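Local coordinates for protein sensor histidine kinase (Pseudomonas syringae pv. tomato, PDB 3CIT) that is the GAF domain of a putative sensor histidine kinase, which probably dimerises and passes signals on through a two-component phosphorelay, at residues 9-13 with 127-133; 16-20 with 133-137; 19-24 with 35-39; 83-89 with 99-105. All coordinates share one frame; numbering follows the deposited sequence. Where two conformers were deposited one is given.

Contact 1 (9-13 with 127-133); sequences SRAAR and DGEDIES
The guanidinium of Arg13 lies between two CB atoms: Ser9 CB covers one face, 3.4 Å above the plane, and Glu129 CB the opposite face, both offset toward the rim, while Asp130 and a water meet it at the edge. It belongs to a salt-bridge network joining two nearly parallel helices, 3-26 and 128-156, at the start of the latter. With its chain extended from CG to NE, Arg13 runs along the gap and grips Asp130 side-on, NE and NH2 both reaching OD1. The NE bond to Asp130 OD1 is 2.8 Å long and fairly straight (162°). The carboxylate is turned 64° from the guanidinium, and both nitrogens come from the same face of it. Arg13 NH1 adds a weak bond to Glu129 OE1 and a second partner in Gln6. Arg10 takes Glu129 differently, one nitrogen per oxygen: NE meets the syn lone pair of OE1 at 3.0 Å and NH1 reaches OE2 at 3.3 Å. Glu129 was modelled in two conformers, and its carboxylate bonds, described for one, are less certain. Its OE2 also pairs with Arg15 of a third subunit, whereas Arg10 NH1 and Asp127 OD1 bond to Pro126 and Gln6 of a second subunit. Two waters link Arg13 NH2 to Asp127 OD2; one is held only weakly by NH2 but also donates to Asp130 OD2 at 2.8 Å.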
loop_
_atom_site.group_PDB
_atom_site.type_symbol
_atom_site.label_atom_id
_atom_site.label_comp_id
_atom_site.label_asym_id
_atom_site.label_seq_id
_atom_site.Cartn_x
_atom_site.Cartn_y
_atom_site.Cartn_z
ATOM N N SER A 9 8.726 -12.345 -15.330
ATOM C CA SER A 9 7.474 -11.721 -14.916
ATOM C C SER A 9 7.673 -10.266 -14.550
ATOM O O SER A 9 6.811 -9.429 -14.856
ATOM C CB SER A 9 6.844 -12.469 -13.746
ATOM O OG SER A 9 6.463 -13.763 -14.160
ATOM N N ARG A 10 8.799 -9.963 -13.896
ATOM C CA ARG A 10 9.081 -8.598 -13.525
ATOM C C ARG A 10 9.330 -7.744 -14.779
ATOM O O ARG A 10 8.878 -6.612 -14.843
ATOM C CB ARG A 10 10.207 -8.526 -12.496
ATOM C CG ARG A 10 9.684 -8.909 -11.101
ATOM C CD ARG A 10 10.783 -9.199 -10.043
ATOM N NE ARG A 10 10.206 -8.994 -8.708
ATOM C CZ ARG A 10 10.779 -9.345 -7.556
ATOM N NH1 ARG A 10 10.161 -9.049 -6.421
ATOM N NH2 ARG A 10 11.973 -9.894 -7.525
ATOM N N ALA A 11 10.009 -8.287 -15.779
ATOM C CA ALA A 11 10.146 -7.579 -17.065
ATOM C C ALA A 11 8.781 -7.252 -17.682
ATOM O O ALA A 11 8.565 -6.122 -18.153
ATOM C CB ALA A 11 11.049 -8.392 -18.060
ATOM N N ALA A 12 7.840 -8.202 -17.644
ATOM C CA ALA A 12 6.469 -8.001 -18.184
ATOM C C ALA A 12 5.682 -6.908 -17.449
ATOM O O ALA A 12 4.962 -6.092 -18.075
ATOM C CB ALA A 12 5.681 -9.320 -18.152
ATOM N N ARG A 13 5.835 -6.869 -16.122
ATOM C CA ARG A 13 5.228 -5.812 -15.277
ATOM C C ARG A 13 5.809 -4.450 -15.607
ATOM O O ARG A 13 5.069 -3.476 -15.780
ATOM C CB ARG A 13 5.447 -6.118 -13.799
ATOM C CG ARG A 13 4.695 -7.337 -13.330
ATOM C CD ARG A 13 5.175 -7.875 -11.984
ATOM N NE ARG A 13 4.528 -9.166 -11.783
ATOM C CZ ARG A 13 5.064 -10.269 -11.291
ATOM N NH1 ARG A 13 6.255 -10.286 -10.734
ATOM N NH2 ARG A 13 4.322 -11.361 -11.258
ATOM N N ASP A 127 -1.095 -12.912 -8.906
ATOM C CA ASP A 127 0.094 -12.777 -8.094
ATOM C C ASP A 127 0.164 -11.362 -7.521
ATOM O O ASP A 127 -0.188 -10.389 -8.194
ATOM C CB ASP A 127 1.312 -13.087 -8.955
ATOM C CG ASP A 127 1.382 -14.570 -9.369
ATOM O OD1 ASP A 127 0.553 -15.398 -8.906
ATOM O OD2 ASP A 127 2.297 -14.901 -10.158
ATOM N N GLY A 128 0.611 -11.235 -6.282
ATOM C CA GLY A 128 0.636 -9.952 -5.612
ATOM C C GLY A 128 1.320 -8.855 -6.401
ATOM O O GLY A 128 0.850 -7.713 -6.410
ATOM N N GLU A 129 2.412 -9.174 -7.085
ATOM C CA GLU A 129 3.116 -8.116 -7.793
ATOM C C GLU A 129 2.456 -7.735 -9.141
ATOM O O GLU A 129 2.696 -6.643 -9.670
ATOM C CB GLU A 129 4.580 -8.464 -7.960
ATOM C CG GLU A 129 5.430 -7.298 -7.716
ATOM C CD GLU A 129 6.865 -7.645 -7.716
ATOM O OE1 GLU A 129 7.318 -8.371 -8.635
ATOM O OE2 GLU A 129 7.521 -7.181 -6.768
ATOM N N ASP A 130 1.645 -8.631 -9.694
ATOM C CA ASP A 130 0.713 -8.251 -10.754
ATOM C C ASP A 130 -0.314 -7.261 -10.221
ATOM O O ASP A 130 -0.597 -6.260 -10.857
ATOM C CB ASP A 130 -0.003 -9.468 -11.372
ATOM C CG ASP A 130 0.878 -10.297 -12.270
ATOM O OD1 ASP A 130 1.990 -9.848 -12.632
ATOM O OD2 ASP A 130 0.417 -11.381 -12.661
ATOM N N ILE A 131 -0.884 -7.559 -9.054
ATOM C CA ILE A 131 -1.844 -6.670 -8.427
ATOM C C ILE A 131 -1.250 -5.294 -8.128
ATOM O O ILE A 131 -1.852 -4.276 -8.472
ATOM C CB ILE A 131 -2.441 -7.290 -7.152
ATOM C CG1 ILE A 131 -3.300 -8.508 -7.517
ATOM C CG2 ILE A 131 -3.317 -6.211 -6.399
ATOM C CD1 ILE A 131 -3.867 -9.274 -6.319
ATOM N N GLU A 132 -0.041 -5.273 -7.554
ATOM C CA GLU A 132 0.656 -4.026 -7.295
ATOM C C GLU A 132 0.941 -3.203 -8.565
ATOM O O GLU A 132 0.832 -1.992 -8.547
ATOM C CB GLU A 132 1.988 -4.294 -6.593
ATOM C CG GLU A 132 1.906 -4.733 -5.184
ATOM C CD GLU A 132 3.331 -4.807 -4.568
ATOM O OE1 GLU A 132 4.068 -5.717 -4.881
ATOM O OE2 GLU A 132 3.680 -3.938 -3.784
ATOM N N SER A 133 1.302 -3.872 -9.652
ATOM C CA SER A 133 1.527 -3.219 -10.936
ATOM C C SER A 133 0.225 -2.626 -11.477
ATOM O O SER A 133 0.211 -1.476 -11.936
ATOM C CB SER A 133 2.170 -4.219 -11.920
ATOM O OG SER A 133 3.409 -4.646 -11.410
HETATM O O HOH W 1 2.503 -13.167 -12.822
HETATM O O HOH W 2 5.288 -13.966 -9.956
#

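Contact 2 (16-20 with 133-137); sequences LLVDT and SLQLL
Leu16 O is gripped twice by Thr20, from the backbone N at 3.0 Å and from OG1 at 2.6 Å, the hydroxyl lying in the carbonyl plane. With OG1 held there, the methyl of Thr20 faces the other helix, where CG2 rests against Leu137 CD1 at 3.7 Å. The rest of the interface is mostly leucine on leucine. Leu137 spreads its two methyls: CD1 goes to Thr20, and CD2 lies 4.1 Å from Leu16 CD1. Its CG stands anti to the backbone N (chi1 -166°), which carries both methyls into the groove. Leu16 CD2 meets Leu134 CD2 at 3.9 Å, the two side chains crossing at about a right angle. Leu17 starts out beside the partner helix, but its end swings in: CD2 packs over the backbone at Ser133 O, 3.5 Å away, and touches Leu136 CD2 at 3.9 Å. The two helices run nearly parallel, their short axes 10.2 Å apart and crossing at -18°. On one flank Phe43, Ala40 and Val36 of helix 29-43 cover Leu16, Leu134 and Leu137, and Leu134 reaches on to Leu100 and Leu102 of strand 98-105. Leu14 and Leu17 of a third subunit pack against Leu17 and Leu136, so this helix pair lies between the sheet and a neighbouring chain.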
loop_
_atom_site.group_PDB
_atom_site.type_symbol
_atom_site.label_atom_id
_atom_site.label_comp_id
_atom_site.label_asym_id
_atom_site.label_seq_id
_atom_site.Cartn_x
_atom_site.Cartn_y
_atom_site.Cartn_z
ATOM N N LEU A 16 4.525 -3.267 -19.034
ATOM C CA LEU A 16 3.136 -2.804 -18.887
ATOM C C LEU A 16 3.120 -1.360 -18.383
ATOM O O LEU A 16 2.441 -0.483 -18.949
ATOM C CB LEU A 16 2.344 -3.700 -17.912
ATOM C CG LEU A 16 0.902 -3.277 -17.525
ATOM C CD1 LEU A 16 -0.092 -3.551 -18.686
ATOM C CD2 LEU A 16 0.432 -3.926 -16.229
ATOM N N LEU A 17 3.878 -1.121 -17.335
ATOM C CA LEU A 17 3.919 0.178 -16.679
ATOM C C LEU A 17 4.596 1.271 -17.535
ATOM O O LEU A 17 4.012 2.328 -17.741
ATOM C CB LEU A 17 4.633 0.057 -15.320
ATOM C CG LEU A 17 3.876 -0.737 -14.253
ATOM C CD1 LEU A 17 4.757 -1.062 -13.082
ATOM C CD2 LEU A 17 2.660 0.070 -13.854
ATOM N N VAL A 18 5.815 1.021 -18.000
ATOM C CA VAL A 18 6.540 1.991 -18.811
ATOM C C VAL A 18 5.810 2.247 -20.120
ATOM O O VAL A 18 5.538 3.403 -20.465
ATOM C CB VAL A 18 8.024 1.601 -18.990
ATOM C CG1 VAL A 18 8.740 2.512 -20.046
ATOM C CG2 VAL A 18 8.749 1.651 -17.611
ATOM N N ASP A 19 5.432 1.192 -20.826
ATOM C CA ASP A 19 4.798 1.360 -22.117
ATOM C C ASP A 19 3.438 2.058 -22.008
ATOM O O ASP A 19 3.146 2.981 -22.781
ATOM C CB ASP A 19 4.648 0.015 -22.824
ATOM C CG ASP A 19 5.980 -0.554 -23.277
ATOM O OD1 ASP A 19 7.010 0.138 -23.121
ATOM O OD2 ASP A 19 6.004 -1.684 -23.815
ATOM N N THR A 20 2.611 1.635 -21.059
ATOM C CA THR A 20 1.284 2.252 -20.910
ATOM C C THR A 20 1.385 3.672 -20.318
ATOM O O THR A 20 0.679 4.602 -20.731
ATOM C CB THR A 20 0.342 1.379 -20.080
ATOM O OG1 THR A 20 0.403 0.021 -20.541
ATOM C CG2 THR A 20 -1.135 1.896 -20.189
ATOM N N SER A 133 1.302 -3.872 -9.652
ATOM C CA SER A 133 1.527 -3.219 -10.936
ATOM C C SER A 133 0.225 -2.626 -11.477
ATOM O O SER A 133 0.211 -1.476 -11.936
ATOM C CB SER A 133 2.170 -4.219 -11.920
ATOM O OG SER A 133 3.409 -4.646 -11.410
ATOM N N LEU A 134 -0.873 -3.390 -11.426
ATOM C CA LEU A 134 -2.177 -2.873 -11.853
ATOM C C LEU A 134 -2.629 -1.697 -10.992
ATOM O O LEU A 134 -3.191 -0.748 -11.520
ATOM C CB LEU A 134 -3.257 -3.965 -11.849
ATOM C CG LEU A 134 -3.017 -5.095 -12.853
ATOM C CD1 LEU A 134 -4.083 -6.162 -12.774
ATOM C CD2 LEU A 134 -2.946 -4.543 -14.282
ATOM N N GLN A 135 -2.383 -1.752 -9.688
ATOM C CA GLN A 135 -2.679 -0.619 -8.819
ATOM C C GLN A 135 -1.896 0.630 -9.230
ATOM O O GLN A 135 -2.438 1.735 -9.290
ATOM C CB GLN A 135 -2.425 -0.958 -7.340
ATOM C CG GLN A 135 -2.744 0.251 -6.423
ATOM C CD GLN A 135 -4.241 0.735 -6.514
ATOM O OE1 GLN A 135 -4.603 1.737 -7.229
ATOM N NE2 GLN A 135 -5.107 0.009 -5.800
ATOM N N LEU A 136 -0.609 0.481 -9.525
ATOM C CA LEU A 136 0.145 1.630 -10.043
ATOM C C LEU A 136 -0.392 2.117 -11.398
ATOM O O LEU A 136 -0.463 3.319 -11.663
ATOM C CB LEU A 136 1.639 1.314 -10.146
ATOM C CG LEU A 136 2.517 2.482 -10.623
ATOM C CD1 LEU A 136 2.396 3.697 -9.662
ATOM C CD2 LEU A 136 3.977 2.033 -10.748
ATOM N N LEU A 137 -0.725 1.205 -12.299
ATOM C CA LEU A 137 -1.336 1.625 -13.586
ATOM C C LEU A 137 -2.616 2.482 -13.356
ATOM O O LEU A 137 -2.836 3.513 -14.040
ATOM C CB LEU A 137 -1.682 0.407 -14.413
ATOM C CG LEU A 137 -2.003 0.638 -15.868
ATOM C CD1 LEU A 137 -0.822 1.380 -16.510
ATOM C CD2 LEU A 137 -2.208 -0.755 -16.499
#

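Contact 3 (19-24 with 35-39); sequences DTGQEL and CVLQR. With SO4 (sulfate ion), chain C.
Helices 3-26 and 29-43 fold back on each other as an antiparallel helical hairpin, and Arg39 ties its two arms through Thr20 and Glu23. Its chain, extended from CG to NE, slides past Thr20 in the opposite direction and delivers the guanidinium to the first helix. NH1 bonds to Thr20 OG1 at 3.0 Å, close to the guanidinium plane; the same hydroxyl donates to Leu16 O, so it is used both ways. NH1 and NH2 also grip Glu23 end-on, each 2.9 Å from OE1 and both from the same face of its carboxylate, which is turned 65° from the guanidinium. These two bonds are bent (about 138°), as expected when one oxygen serves two nitrogens. A sulfate, probably from the crystallisation liquor, takes the remaining edge: NE meets O2 at 2.8 Å, and NH2 meets O1 at 3.1 Å in a straighter bond. Cys35 SG sits above one face of the same group, offset toward the rim, and touches Thr20 CG2 at 4.0 Å. Beneath this polar layer the hairpin is apolar. Val36 CG2 meets Leu24 CD2 at 3.7 Å, their side chains crossing at about a right angle, and Leu137 and Leu141 of helix 128-156 close over Val36 together with Leu115 of the sheet. Apolar residues facing helix 128-156 and a salt bridge on the more open side mark an antiparallel helical hairpin packed on the GAF-domain sheet.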
loop_
_atom_site.group_PDB
_atom_site.type_symbol
_atom_site.label_atom_id
_atom_site.label_comp_id
_atom_site.label_asym_id
_atom_site.label_seq_id
_atom_site.Cartn_x
_atom_site.Cartn_y
_atom_site.Cartn_z
ATOM N N ASP A 19 5.432 1.192 -20.826
ATOM C CA ASP A 19 4.798 1.360 -22.117
ATOM C C ASP A 19 3.438 2.058 -22.008
ATOM O O ASP A 19 3.146 2.981 -22.781
ATOM C CB ASP A 19 4.648 0.015 -22.824
ATOM C CG ASP A 19 5.980 -0.554 -23.277
ATOM O OD1 ASP A 19 7.010 0.138 -23.121
ATOM O OD2 ASP A 19 6.004 -1.684 -23.815
ATOM N N THR A 20 2.611 1.635 -21.059
ATOM C CA THR A 20 1.284 2.252 -20.910
ATOM C C THR A 20 1.385 3.672 -20.318
ATOM O O THR A 20 0.679 4.602 -20.731
ATOM C CB THR A 20 0.342 1.379 -20.080
ATOM O OG1 THR A 20 0.403 0.021 -20.541
ATOM C CG2 THR A 20 -1.135 1.896 -20.189
ATOM N N GLY A 21 2.289 3.855 -19.379
ATOM C CA GLY A 21 2.496 5.162 -18.804
ATOM C C GLY A 21 2.960 6.171 -19.838
ATOM O O GLY A 21 2.559 7.336 -19.766
ATOM N N GLN A 22 3.779 5.733 -20.792
ATOM C CA GLN A 22 4.273 6.596 -21.877
ATOM C C GLN A 22 3.108 6.973 -22.780
ATOM O O GLN A 22 2.979 8.128 -23.218
ATOM C CB GLN A 22 5.397 5.903 -22.721
ATOM C CG GLN A 22 6.857 6.092 -22.185
ATOM C CD GLN A 22 7.910 5.066 -22.725
ATOM O OE1 GLN A 22 7.616 4.227 -23.599
ATOM N NE2 GLN A 22 9.148 5.146 -22.191
ATOM N N GLU A 23 2.263 5.998 -23.069
ATOM C CA GLU A 23 1.158 6.202 -23.992
ATOM C C GLU A 23 0.041 7.057 -23.455
ATOM O O GLU A 23 -0.581 7.780 -24.222
ATOM C CB GLU A 23 0.604 4.865 -24.410
ATOM C CG GLU A 23 1.605 4.155 -25.238
ATOM C CD GLU A 23 1.094 2.859 -25.738
ATOM O OE1 GLU A 23 1.632 1.818 -25.287
ATOM O OE2 GLU A 23 0.169 2.906 -26.587
ATOM N N LEU A 24 -0.226 6.968 -22.150
ATOM C CA LEU A 24 -1.237 7.816 -21.525
ATOM C C LEU A 24 -1.000 9.290 -21.799
ATOM O O LEU A 24 -1.957 10.035 -21.934
ATOM C CB LEU A 24 -1.294 7.602 -20.014
ATOM C CG LEU A 24 -1.866 6.260 -19.600
ATOM C CD1 LEU A 24 -1.911 6.163 -18.068
ATOM C CD2 LEU A 24 -3.246 6.085 -20.229
ATOM N N CYS A 35 -7.624 2.104 -23.023
ATOM C CA CYS A 35 -6.291 1.501 -23.112
ATOM C C CYS A 35 -5.926 0.812 -21.803
ATOM O O CYS A 35 -5.504 -0.344 -21.795
ATOM C CB CYS A 35 -5.260 2.577 -23.451
ATOM S SG CYS A 35 -3.524 2.054 -23.437
ATOM N N VAL A 36 -6.088 1.531 -20.701
ATOM C CA VAL A 36 -5.738 0.985 -19.406
ATOM C C VAL A 36 -6.646 -0.177 -19.067
ATOM O O VAL A 36 -6.177 -1.213 -18.603
ATOM C CB VAL A 36 -5.743 2.065 -18.295
ATOM C CG1 VAL A 36 -5.632 1.455 -16.919
ATOM C CG2 VAL A 36 -4.623 3.065 -18.530
ATOM N N LEU A 37 -7.949 -0.045 -19.296
ATOM C CA LEU A 37 -8.827 -1.160 -18.952
ATOM C C LEU A 37 -8.494 -2.426 -19.760
ATOM O O LEU A 37 -8.336 -3.519 -19.182
ATOM C CB LEU A 37 -10.289 -0.748 -19.134
ATOM C CG LEU A 37 -11.327 -1.758 -18.748
ATOM C CD1 LEU A 37 -11.244 -2.142 -17.287
ATOM C CD2 LEU A 37 -12.687 -1.133 -19.127
ATOM N N GLN A 38 -8.343 -2.284 -21.070
ATOM C CA GLN A 38 -8.037 -3.414 -21.928
ATOM C C GLN A 38 -6.726 -4.080 -21.540
ATOM O O GLN A 38 -6.635 -5.326 -21.430
ATOM C CB GLN A 38 -7.983 -2.979 -23.401
ATOM C CG GLN A 38 -9.368 -2.622 -23.931
ATOM C CD GLN A 38 -9.370 -2.206 -25.394
ATOM O OE1 GLN A 38 -8.321 -1.889 -25.974
ATOM N NE2 GLN A 38 -10.551 -2.163 -25.978
ATOM N N ARG A 39 -5.697 -3.268 -21.334
ATOM C CA ARG A 39 -4.383 -3.824 -20.966
ATOM C C ARG A 39 -4.374 -4.490 -19.595
ATOM O O ARG A 39 -3.720 -5.523 -19.414
ATOM C CB ARG A 39 -3.316 -2.738 -21.034
ATOM C CG ARG A 39 -3.039 -2.367 -22.468
ATOM C CD ARG A 39 -1.821 -1.554 -22.619
ATOM N NE ARG A 39 -1.619 -1.169 -23.998
ATOM C CZ ARG A 39 -0.561 -0.499 -24.417
ATOM N NH1 ARG A 39 0.401 -0.162 -23.559
ATOM N NH2 ARG A 39 -0.448 -0.205 -25.697
HETATM S S SO4 C . -2.767 -2.756 -27.440
HETATM O O1 SO4 C . -2.292 -1.444 -27.871
HETATM O O2 SO4 C . -2.685 -2.893 -25.992
HETATM O O3 SO4 C . -4.159 -2.920 -27.850
HETATM O O4 SO4 C . -1.946 -3.788 -28.071
#

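Contact 4 (83-89 with 99-105); sequences AIGPQWL and VLLLPLR
Gln87 and Leu101 lie side by side and point the same way, as do Leu89 and Val99, whereas Trp88 and Leu100 cross at about a right angle on the other face of the sheet. These pairs form the antiparallel beta hairpin of strands 87-90 and 98-105 at one edge of the five-stranded GAF-domain sheet. Gln87-Leu101 and Leu89-Val99 are its hydrogen-bonded pairs, each closed by two backbone bonds, the shortest being Leu89 N to Val99 O at 2.7 Å; Trp88-Leu100 is the non-hydrogen-bonded pair between them. The CG of Trp88 is anti to its own N (chi1 -179°), and the edge of the indole swings back toward Leu100, bringing CE3 to 3.8 Å from CB. On the face of Gln87 and Leu89, the extended Gln87 lays NE2 alongside Leu101 CD1 at 3.5 Å, and Leu89 CB faces Val99 CB. Before the strand the chain turns away through Gly85, whose positive phi (78°) suits glycine. Here the contact passes to prolines: Pro86 CB touches Leu102 CD2 at 3.9 Å, and Pro103 CG fits under Ala83 CB, also at 3.9 Å. Helix 128-156 covers Pro86 and Leu102 through Ile131 and Leu134, while Arg39 of a fourth subunit bonds to Pro86 O. At the far end Arg105 bends at chi3 so that NH2 reaches Ala83 O at 2.9 Å, from above the carbonyl plane. A water completes the grip, donating to Ala83 O at 2.7 Å and accepting from Arg105 NE at 2.6 Å.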
loop_
_atom_site.group_PDB
_atom_site.type_symbol
_atom_site.label_atom_id
_atom_site.label_comp_id
_atom_site.label_asym_id
_atom_site.label_seq_id
_atom_site.Cartn_x
_atom_site.Cartn_y
_atom_site.Cartn_z
ATOM N N ALA A 83 -11.451 4.325 -0.167
ATOM C CA ALA A 83 -10.629 3.162 -0.431
ATOM C C ALA A 83 -9.152 3.491 -0.626
ATOM O O ALA A 83 -8.785 4.404 -1.375
ATOM C CB ALA A 83 -11.134 2.404 -1.641
ATOM N N ILE A 84 -8.314 2.730 0.077
ATOM C CA ILE A 84 -6.871 2.807 -0.071
ATOM C C ILE A 84 -6.445 1.403 -0.551
ATOM O O ILE A 84 -6.594 0.400 0.145
ATOM C CB ILE A 84 -6.205 3.155 1.283
ATOM C CG1 ILE A 84 -6.749 4.525 1.797
ATOM C CG2 ILE A 84 -4.697 3.136 1.171
ATOM C CD1 ILE A 84 -6.049 5.116 2.979
ATOM N N GLY A 85 -5.885 1.305 -1.715
ATOM C CA GLY A 85 -5.374 0.022 -2.119
ATOM C C GLY A 85 -6.468 -0.919 -2.588
ATOM O O GLY A 85 -7.671 -0.620 -2.532
ATOM N N PRO A 86 -6.039 -2.052 -3.080
ATOM C CA PRO A 86 -6.919 -2.942 -3.790
ATOM C C PRO A 86 -7.827 -3.755 -2.883
ATOM O O PRO A 86 -7.697 -3.713 -1.662
ATOM C CB PRO A 86 -5.972 -3.835 -4.548
ATOM C CG PRO A 86 -4.686 -3.731 -3.974
ATOM C CD PRO A 86 -4.649 -2.551 -3.041
ATOM N N GLN A 87 -8.733 -4.474 -3.517
ATOM C CA GLN A 87 -9.604 -5.427 -2.837
ATOM C C GLN A 87 -9.882 -6.568 -3.824
ATOM O O GLN A 87 -10.271 -6.327 -4.989
ATOM C CB GLN A 87 -10.916 -4.769 -2.407
ATOM C CG GLN A 87 -11.835 -5.716 -1.562
ATOM C CD GLN A 87 -13.075 -5.071 -0.983
ATOM O OE1 GLN A 87 -13.676 -5.576 -0.005
ATOM N NE2 GLN A 87 -13.472 -3.975 -1.561
ATOM N N TRP A 88 -9.716 -7.791 -3.356
ATOM C CA TRP A 88 -10.101 -8.987 -4.118
ATOM C C TRP A 88 -11.391 -9.525 -3.566
ATOM O O TRP A 88 -11.491 -9.750 -2.362
ATOM C CB TRP A 88 -9.034 -10.050 -3.966
ATOM C CG TRP A 88 -9.306 -11.316 -4.711
ATOM C CD1 TRP A 88 -9.644 -12.538 -4.170
ATOM C CD2 TRP A 88 -9.275 -11.500 -6.135
ATOM N NE1 TRP A 88 -9.839 -13.462 -5.186
ATOM C CE2 TRP A 88 -9.609 -12.864 -6.393
ATOM C CE3 TRP A 88 -8.994 -10.666 -7.211
ATOM C CZ2 TRP A 88 -9.655 -13.385 -7.679
ATOM C CZ3 TRP A 88 -9.084 -11.199 -8.508
ATOM C CH2 TRP A 88 -9.386 -12.544 -8.710
ATOM N N LEU A 89 -12.366 -9.768 -4.427
ATOM C CA LEU A 89 -13.660 -10.243 -4.002
ATOM C C LEU A 89 -14.012 -11.575 -4.657
ATOM O O LEU A 89 -13.797 -11.744 -5.851
ATOM C CB LEU A 89 -14.760 -9.271 -4.431
ATOM C CG LEU A 89 -14.693 -7.825 -3.957
ATOM C CD1 LEU A 89 -15.818 -7.009 -4.670
ATOM C CD2 LEU A 89 -14.914 -7.850 -2.475
ATOM N N VAL A 99 -13.632 -10.581 -8.599
ATOM C CA VAL A 99 -13.513 -9.163 -8.899
ATOM C C VAL A 99 -12.307 -8.572 -8.168
ATOM O O VAL A 99 -12.083 -8.860 -6.996
ATOM C CB VAL A 99 -14.786 -8.416 -8.485
ATOM C CG1 VAL A 99 -14.638 -6.866 -8.703
ATOM C CG2 VAL A 99 -15.981 -8.983 -9.259
ATOM N N LEU A 100 -11.566 -7.737 -8.878
ATOM C CA LEU A 100 -10.438 -6.970 -8.329
ATOM C C LEU A 100 -10.755 -5.480 -8.480
ATOM O O LEU A 100 -11.057 -5.000 -9.593
ATOM C CB LEU A 100 -9.154 -7.352 -9.066
ATOM C CG LEU A 100 -7.863 -6.632 -8.692
ATOM C CD1 LEU A 100 -7.441 -6.857 -7.202
ATOM C CD2 LEU A 100 -6.677 -6.917 -9.688
ATOM N N LEU A 101 -10.705 -4.756 -7.366
ATOM C CA LEU A 101 -10.927 -3.311 -7.342
ATOM C C LEU A 101 -9.589 -2.606 -7.168
ATOM O O LEU A 101 -8.816 -2.987 -6.280
ATOM C CB LEU A 101 -11.852 -2.969 -6.171
ATOM C CG LEU A 101 -13.224 -3.667 -6.150
ATOM C CD1 LEU A 101 -14.019 -3.134 -4.963
ATOM C CD2 LEU A 101 -13.949 -3.421 -7.425
ATOM N N LEU A 102 -9.329 -1.596 -8.001
ATOM C CA LEU A 102 -8.127 -0.762 -7.938
ATOM C C LEU A 102 -8.574 0.715 -7.927
ATOM O O LEU A 102 -8.983 1.254 -8.946
ATOM C CB LEU A 102 -7.202 -1.033 -9.128
ATOM C CG LEU A 102 -6.941 -2.532 -9.392
ATOM C CD1 LEU A 102 -6.505 -2.850 -10.796
ATOM C CD2 LEU A 102 -5.934 -3.043 -8.316
ATOM N N PRO A 103 -8.488 1.367 -6.775
ATOM C CA PRO A 103 -8.909 2.734 -6.673
ATOM C C PRO A 103 -8.090 3.691 -7.513
ATOM O O PRO A 103 -6.877 3.489 -7.720
ATOM C CB PRO A 103 -8.699 3.073 -5.187
ATOM C CG PRO A 103 -8.598 1.810 -4.497
ATOM C CD PRO A 103 -8.034 0.836 -5.471
ATOM N N LEU A 104 -8.761 4.732 -7.974
ATOM C CA LEU A 104 -8.128 5.877 -8.604
ATOM C C LEU A 104 -8.063 7.030 -7.612
ATOM O O LEU A 104 -9.070 7.491 -7.110
ATOM C CB LEU A 104 -8.911 6.325 -9.847
ATOM C CG LEU A 104 -8.651 5.598 -11.168
ATOM C CD1 LEU A 104 -9.140 4.188 -11.139
ATOM C CD2 LEU A 104 -9.288 6.402 -12.340
ATOM N N ARG A 105 -6.849 7.491 -7.341
ATOM C CA ARG A 105 -6.633 8.605 -6.442
ATOM C C ARG A 105 -5.579 9.510 -7.042
ATOM O O ARG A 105 -4.498 9.039 -7.419
ATOM C CB ARG A 105 -6.198 8.090 -5.081
ATOM C CG ARG A 105 -6.076 9.191 -4.049
ATOM C CD ARG A 105 -5.715 8.639 -2.676
ATOM N NE ARG A 105 -6.739 7.737 -2.134
ATOM C CZ ARG A 105 -7.729 8.123 -1.321
ATOM N NH1 ARG A 105 -7.837 9.381 -0.945
ATOM N NH2 ARG A 105 -8.612 7.244 -0.859
HETATM O O HOH W 3 -6.829 5.282 -3.085
#

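In the fold
Contacts 1 and 2 are successive parts of one interface between helices 3-26 and 128-156, their centres about 9 Å apart and Ser133 common to both: charged at the beginning, leucine-lined further on. Contact 3 follows at about 7 Å from contact 2, centre to centre, sharing Thr20 and meeting it where Leu137 CG packs on Val36 CG1 at 3.9 Å, so three helices converge there. Contact 4 belongs to the sheet and rests on helix 128-156: Ile131 CG2 lies 3.7 Å from Pro86 CG, and Leu134 CB 3.6 Å from Leu102 CD1. Contacts 3 and 4, about 18 Å apart centre to centre, flank the chain's centre on opposite sides; the sulfate bound to Arg39 belongs to contact 3. All four touch a third subunit.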